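T9SS C-terminal target domain-containing protein (Bacteroides cellulosilyticus, PDB 5JVK) probably hydrolyses O-glycosidic bonds as an endo-acting glycoside hydrolase of family 39. Local coordinates at residues A[318-321]-A[322-326]; A[113-117]-A[118-122]. All coordinates share one frame; numbering follows the deposited sequence.

How the contacts relate
From the N terminus, the chain first forms a beta sheet and then enters a closed barrel of eight parallel strands with helices outside it. Contact 2 (113-117 with 118-122) comes early in that barrel. It joins the loop after strand 106-109 to the first turn of helix 118-127. Contact 1 (318-321 with 322-326) comes later, at the C-terminal end of helix 312-325, which links strands 284-287 and 335-341. Both are local and close no long loop. They follow in series, so neither nests in nor crosses the other. The centres of contacts 1 and 2 are about 39 Å apart, on opposite sides of the chain's centre. One contact starts a barrel helix and the other finishes one.

Contact 1 (A[318-321]-A[322-326]); sequences YLKK and ISEEN
Lys320 NZ donates to Glu324 OE2 at 2.8 Å, in a salt bridge one turn along helix 312-325. This is an outer helix of the (beta/alpha)8 barrel, between strands 284-287 and 335-341. NZ meets the oxygen nearly along its C-O axis. The lysine chain runs extended to CE and then bends at chi4 (-73°), which turns NZ toward the carboxylate. The lysine CG also lies alongside OE2, at 3.6 Å. An alanine in place of Lys320 would probably leave the Glu324 carboxylate without this charged mate and freer to turn.

The next pair repeats the i to i+4 spacing. Lys321 NZ donates to Glu325 OE2 at 2.9 Å. Here the oxygen is approached on its syn side, with NZ 27° out of the carboxylate plane. The lysine CG packs against Glu325 CD as the two chains cross. Both glutamates are exposed, so these are surface bridges.

The side turned to the protein is mostly apolar. Ile322 CG1 lies over one face of the Tyr318 ring, 4.3 Å from CZ. Leu274 of helix 270-275 also touches Ile322. Leu319 is buried against strands 284-287 and 335-341. Two hydroxyls are the polar exceptions: Tyr318 OH bonds to Gly266 O, and Ser323 OG to Leu334 O.

The helix ends at Asn326, whose side chain turns back on the last turn. The same oxygen, Ile322 O, takes a weak bond from Asn326 N and a second from Asn326 ND2, which reaches a lone pair in the plane of that carbonyl at 3.0 Å.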
# COMPACT_ATOMS: atom_id res chain seq x y z
N TYR A 318 -18.29 2.01 -10.34
CA TYR A 318 -18.69 3.29 -10.91
C TYR A 318 -17.63 3.88 -11.85
O TYR A 318 -17.97 4.34 -12.94
CB TYR A 318 -19.06 4.30 -9.80
CG TYR A 318 -19.27 5.72 -10.28
CD1 TYR A 318 -20.42 6.09 -10.99
CD2 TYR A 318 -18.32 6.71 -10.01
CE1 TYR A 318 -20.61 7.40 -11.42
CE2 TYR A 318 -18.50 8.01 -10.43
CZ TYR A 318 -19.64 8.36 -11.14
OH TYR A 318 -19.79 9.67 -11.55
N LEU A 319 -16.37 3.87 -11.44
CA LEU A 319 -15.29 4.40 -12.28
C LEU A 319 -14.91 3.46 -13.42
O LEU A 319 -14.38 3.91 -14.44
CB LEU A 319 -14.06 4.73 -11.44
CG LEU A 319 -14.28 5.77 -10.34
CD1 LEU A 319 -12.98 5.98 -9.57
CD2 LEU A 319 -14.79 7.10 -10.88
N LYS A 320 -15.16 2.16 -13.24
CA LYS A 320 -15.01 1.17 -14.31
C LYS A 320 -16.00 1.47 -15.45
O LYS A 320 -15.62 1.47 -16.62
CB LYS A 320 -15.25 -0.23 -13.76
CG LYS A 320 -14.82 -1.37 -14.67
CD LYS A 320 -15.15 -2.71 -14.03
CE LYS A 320 -14.36 -3.86 -14.63
NZ LYS A 320 -14.82 -4.23 -16.00
N LYS A 321 -17.25 1.73 -15.08
CA LYS A 321 -18.31 2.13 -16.01
C LYS A 321 -17.92 3.38 -16.81
O LYS A 321 -18.08 3.40 -18.03
CB LYS A 321 -19.62 2.36 -15.24
CG LYS A 321 -20.83 2.78 -16.08
CD LYS A 321 -22.00 3.17 -15.18
CE LYS A 321 -23.07 3.96 -15.92
NZ LYS A 321 -23.89 3.11 -16.83
N ILE A 322 -17.41 4.41 -16.12
CA ILE A 322 -17.02 5.67 -16.77
C ILE A 322 -15.96 5.41 -17.84
O ILE A 322 -16.10 5.89 -18.96
CB ILE A 322 -16.49 6.71 -15.74
CG1 ILE A 322 -17.58 7.15 -14.76
CG2 ILE A 322 -15.90 7.93 -16.45
CD1 ILE A 322 -18.80 7.80 -15.39
N SER A 323 -14.92 4.66 -17.49
CA SER A 323 -13.83 4.33 -18.42
C SER A 323 -14.32 3.48 -19.60
O SER A 323 -13.91 3.71 -20.74
CB SER A 323 -12.68 3.64 -17.69
OG SER A 323 -12.05 4.52 -16.78
N GLU A 324 -15.18 2.50 -19.32
CA GLU A 324 -15.79 1.68 -20.36
C GLU A 324 -16.66 2.48 -21.34
O GLU A 324 -16.59 2.26 -22.55
CB GLU A 324 -16.64 0.57 -19.74
CG GLU A 324 -15.83 -0.58 -19.17
CD GLU A 324 -16.67 -1.57 -18.37
OE1 GLU A 324 -17.90 -1.40 -18.29
OE2 GLU A 324 -16.08 -2.53 -17.83
N GLU A 325 -17.45 3.41 -20.81
CA GLU A 325 -18.43 4.17 -21.61
C GLU A 325 -17.87 5.43 -22.28
O GLU A 325 -18.54 6.01 -23.15
CB GLU A 325 -19.65 4.53 -20.75
CG GLU A 325 -20.49 3.32 -20.37
CD GLU A 325 -21.71 3.66 -19.54
OE1 GLU A 325 -21.82 4.81 -19.05
OE2 GLU A 325 -22.56 2.76 -19.36
N ASN A 326 -16.67 5.87 -21.90
CA ASN A 326 -16.06 7.09 -22.44
C ASN A 326 -14.64 6.80 -22.91
O ASN A 326 -13.67 7.28 -22.32
CB ASN A 326 -16.09 8.22 -21.41
CG ASN A 326 -17.49 8.60 -20.98
OD1 ASN A 326 -18.05 9.59 -21.45
ND2 ASN A 326 -18.08 7.80 -20.10

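Contact 2 (A[113-117]-A[118-122]); sequences PKDND and YSKTF
Asp117 and Lys120 make the capping bond at the start of helix 118-127, the first helix of the barrel after strand 106-109. Asp117 is the N-cap. Its OD2 accepts from Lys120 N at 3.2 Å and is met from above the carboxylate plane. The Asp117 CG lies anti to the backbone N (chi1 -173°), which carries the carboxylate over the first turn. Its flat group also rests against Lys120 CB, 3.4 Å from CG. Asp117 O takes a weak bond from Thr121 N.

The salt bridge joins Asp115 OD2 to Lys120 NZ at 3.0 Å, on the syn lone pair. The lysine chain bends at chi3 and chi4, so that NZ curls back to the loop. Asp115 OD1 takes a weak bond from Asp117 N. Lys120 also makes a cation-pi contact with Phe399.

Contacts of the ring and the proline form the third group. Pro113 CD makes a CH-pi contact over one face of the Tyr118 ring, 3.9 Å from its centroid and offset toward the rim. Asn116 OD1 lies at the ring edge, in plane, 3.5 Å from CE2. Phe158 meets this ring edge-to-face. Pro113 CG lies against the hydroxyl oxygen of Thr121, OG1, at 3.4 Å, a van der Waals contact.

The two acidic side chains are thus served differently. The charge of Asp117 is likely to be favoured by the helix N terminus, and that of Asp115 by the salt bridge to Lys120.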
# COMPACT_ATOMS: atom_id res chain seq x y z
N PRO A 113 14.00 7.13 2.84
CA PRO A 113 14.34 6.70 4.20
C PRO A 113 15.18 7.73 4.95
O PRO A 113 16.02 8.40 4.34
CB PRO A 113 15.14 5.41 3.98
CG PRO A 113 14.74 4.93 2.64
CD PRO A 113 14.46 6.16 1.83
N LYS A 114 14.96 7.85 6.26
CA LYS A 114 15.66 8.84 7.09
C LYS A 114 17.12 8.45 7.31
O LYS A 114 17.99 9.33 7.35
CB LYS A 114 14.96 9.00 8.45
CG LYS A 114 13.49 9.40 8.40
CD LYS A 114 13.29 10.79 7.83
CE LYS A 114 11.84 11.23 7.96
NZ LYS A 114 11.67 12.67 7.62
N ASP A 115 17.39 7.15 7.43
CA ASP A 115 18.76 6.63 7.55
C ASP A 115 19.49 6.44 6.21
O ASP A 115 20.63 5.96 6.19
CB ASP A 115 18.78 5.32 8.38
CG ASP A 115 17.96 4.18 7.76
OD1 ASP A 115 17.41 4.32 6.65
OD2 ASP A 115 17.85 3.13 8.43
N ASN A 116 18.84 6.80 5.09
CA ASN A 116 19.43 6.75 3.75
C ASN A 116 19.87 5.33 3.33
O ASN A 116 20.81 5.17 2.55
CB ASN A 116 20.60 7.75 3.65
CG ASN A 116 20.92 8.16 2.21
OD1 ASN A 116 20.06 8.14 1.33
ND2 ASN A 116 22.18 8.53 1.98
N ASP A 117 19.16 4.32 3.84
CA ASP A 117 19.45 2.92 3.58
C ASP A 117 18.31 2.36 2.72
O ASP A 117 17.30 1.87 3.24
CB ASP A 117 19.59 2.17 4.91
CG ASP A 117 20.05 0.73 4.75
OD1 ASP A 117 20.44 0.13 5.78
OD2 ASP A 117 20.03 0.18 3.63
N TYR A 118 18.49 2.47 1.40
CA TYR A 118 17.45 2.07 0.44
C TYR A 118 17.27 0.56 0.34
O TYR A 118 16.14 0.09 0.17
CB TYR A 118 17.72 2.68 -0.95
CG TYR A 118 17.27 4.13 -1.06
CD1 TYR A 118 16.12 4.47 -1.78
CD2 TYR A 118 17.97 5.15 -0.42
CE1 TYR A 118 15.70 5.79 -1.88
CE2 TYR A 118 17.56 6.47 -0.51
CZ TYR A 118 16.43 6.79 -1.24
OH TYR A 118 16.02 8.10 -1.33
N SER A 119 18.36 -0.20 0.44
CA SER A 119 18.29 -1.66 0.38
C SER A 119 17.49 -2.27 1.54
O SER A 119 16.74 -3.22 1.35
CB SER A 119 19.70 -2.27 0.33
OG SER A 119 20.47 -1.85 1.44
N LYS A 120 17.65 -1.70 2.74
CA LYS A 120 16.91 -2.15 3.92
C LYS A 120 15.41 -1.86 3.80
O LYS A 120 14.59 -2.75 4.04
CB LYS A 120 17.46 -1.48 5.19
CG LYS A 120 16.82 -1.98 6.49
CD LYS A 120 17.68 -1.70 7.71
CE LYS A 120 17.81 -0.21 8.02
NZ LYS A 120 16.52 0.40 8.44
N THR A 121 15.07 -0.63 3.44
CA THR A 121 13.67 -0.22 3.25
C THR A 121 12.98 -1.05 2.16
O THR A 121 11.85 -1.48 2.35
CB THR A 121 13.56 1.30 2.96
OG1 THR A 121 13.90 2.04 4.14
CG2 THR A 121 12.15 1.70 2.52
N PHE A 122 13.67 -1.28 1.04
CA PHE A 122 13.10 -2.07 -0.07
C PHE A 122 13.04 -3.57 0.18
O PHE A 122 12.22 -4.26 -0.42
CB PHE A 122 13.78 -1.75 -1.40
CG PHE A 122 13.14 -0.61 -2.13
CD1 PHE A 122 13.36 0.70 -1.72
CD2 PHE A 122 12.26 -0.84 -3.18
CE1 PHE A 122 12.74 1.76 -2.37
CE2 PHE A 122 11.64 0.21 -3.83
CZ PHE A 122 11.88 1.51 -3.43